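Local coordinates for protein Cyclase/dehydrase (Mycobacterium smegmatis str. MC2 155, PDB 5Z8O) that is of unknown function but, as a START-superfamily protein of the polyketide cyclase and lipid transport family, probably binds a lipid-like or other hydrophobic ligand, at residues 90-94 and 105-109. Numbering follows the deposited sequence.
Sequences EQRFS and LQVDL
Build 90-94 and 105-109 as antiparallel extended strands (phi/psi near -120/125; axes 4.7 Å apart, 172°), the middles of the two arms (86-97, 103-113) of a β-hairpin. R92–D108 and S94–Q106 are hydrogen-bonded pairs sharing one face: R92 N–D108 O, D108 N–R92 O, S94 N–Q106 O and Q106 N–S94 O span 2.8-3.0 Å. The non-hydrogen-bonded pairs, Q91–L109 and F93–V107, point to the opposite face. There F93 (m, chi2 92°) brings CD2 to 3.7 Å from CG2 of V107 (t), and L105 CD1 meets the ring edge 4.2 Å from F93 CD2; L105 and L109 are t, p. Q91 (t, t) lays OE1 3.8 Å from L109 CD1. On the R92 face, Q106 (t, p) curls back so NE2 donates to D108 OD2 at 2.7 Å; OD2 of D108 (m) also hydrogen-bonds S5 OG of strand 4-10. R92 (t, t, m) holds a water 3.0 Å from NE, reaches Q75 with NH1 and makes a cation-pi contact with F77. A second water joins OG of S94 (m; 2.7 Å) to Q106 O (3.1 Å). In this Bet v 1-like helix-grip fold, strands 75-83 and 4-10 flank the hairpin, and helix 119-144 packs against Q91, L105, V107 and L109.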
# COMPACT_ATOMS: atom_id res chain seq x y z
N GLU B 90 14.23 -4.30 6.85
CA GLU B 90 14.26 -5.76 6.83
C GLU B 90 14.22 -6.26 8.27
O GLU B 90 15.09 -5.92 9.07
CB GLU B 90 15.51 -6.25 6.11
CG GLU B 90 15.55 -5.85 4.64
CD GLU B 90 16.81 -6.33 3.94
OE1 GLU B 90 17.65 -6.96 4.61
OE2 GLU B 90 16.96 -6.04 2.74
N GLN B 91 13.19 -7.05 8.59
CA GLN B 91 12.96 -7.51 9.95
C GLN B 91 12.78 -9.02 9.96
O GLN B 91 11.97 -9.56 9.19
CB GLN B 91 11.74 -6.83 10.57
CG GLN B 91 11.53 -7.19 12.03
CD GLN B 91 10.59 -6.23 12.74
OE1 GLN B 91 10.98 -5.57 13.70
NE2 GLN B 91 9.35 -6.17 12.27
N ARG B 92 13.53 -9.71 10.81
CA ARG B 92 13.49 -11.17 10.91
C ARG B 92 13.07 -11.58 12.31
O ARG B 92 13.68 -11.15 13.29
CB ARG B 92 14.85 -11.77 10.55
CG ARG B 92 14.89 -13.28 10.50
CD ARG B 92 16.30 -13.78 10.24
NE ARG B 92 16.88 -13.12 9.07
CZ ARG B 92 16.80 -13.59 7.83
NH1 ARG B 92 16.16 -14.72 7.58
NH2 ARG B 92 17.36 -12.91 6.83
N PHE B 93 12.03 -12.41 12.40
CA PHE B 93 11.61 -13.03 13.66
C PHE B 93 12.01 -14.50 13.66
O PHE B 93 11.70 -15.22 12.71
CB PHE B 93 10.09 -12.93 13.86
CG PHE B 93 9.57 -11.53 13.91
CD1 PHE B 93 9.11 -10.91 12.76
CD2 PHE B 93 9.50 -10.84 15.11
CE1 PHE B 93 8.61 -9.62 12.80
CE2 PHE B 93 9.01 -9.55 15.16
CZ PHE B 93 8.56 -8.94 14.00
N SER B 94 12.67 -14.93 14.73
CA SER B 94 13.04 -16.34 14.92
C SER B 94 12.49 -16.82 16.26
O SER B 94 12.76 -16.20 17.30
CB SER B 94 14.56 -16.52 14.86
OG SER B 94 15.05 -16.13 13.59
N LEU B 105 12.36 -15.39 21.61
CA LEU B 105 12.09 -14.61 20.41
C LEU B 105 13.32 -13.80 20.03
O LEU B 105 13.81 -13.00 20.83
CB LEU B 105 10.89 -13.68 20.61
CG LEU B 105 10.63 -12.77 19.40
CD1 LEU B 105 10.12 -13.56 18.20
CD2 LEU B 105 9.69 -11.65 19.77
N GLN B 106 13.82 -14.01 18.81
CA GLN B 106 14.96 -13.28 18.28
C GLN B 106 14.48 -12.39 17.15
O GLN B 106 13.93 -12.88 16.16
CB GLN B 106 16.04 -14.25 17.78
CG GLN B 106 17.17 -13.57 17.03
CD GLN B 106 17.93 -12.60 17.90
OE1 GLN B 106 18.11 -12.83 19.09
NE2 GLN B 106 18.36 -11.49 17.31
N VAL B 107 14.68 -11.08 17.29
CA VAL B 107 14.25 -10.10 16.29
C VAL B 107 15.47 -9.32 15.83
O VAL B 107 16.19 -8.73 16.64
CB VAL B 107 13.17 -9.16 16.83
CG1 VAL B 107 12.56 -8.35 15.69
CG2 VAL B 107 12.09 -9.94 17.56
N ASP B 108 15.71 -9.32 14.52
CA ASP B 108 16.71 -8.46 13.89
C ASP B 108 16.00 -7.41 13.04
O ASP B 108 15.05 -7.73 12.32
CB ASP B 108 17.67 -9.27 13.01
CG ASP B 108 18.44 -10.30 13.79
OD1 ASP B 108 18.83 -11.32 13.19
OD2 ASP B 108 18.65 -10.11 15.01
N LEU B 109 16.47 -6.17 13.12
CA LEU B 109 15.86 -5.08 12.36
C LEU B 109 16.96 -4.26 11.70
O LEU B 109 17.86 -3.75 12.37
CB LEU B 109 14.99 -4.20 13.26
CG LEU B 109 14.38 -2.97 12.59
CD1 LEU B 109 13.30 -3.39 11.59
CD2 LEU B 109 13.82 -2.02 13.64
O HOH W 1 18.60 -10.84 9.82
O HOH W 2 15.74 -13.53 13.73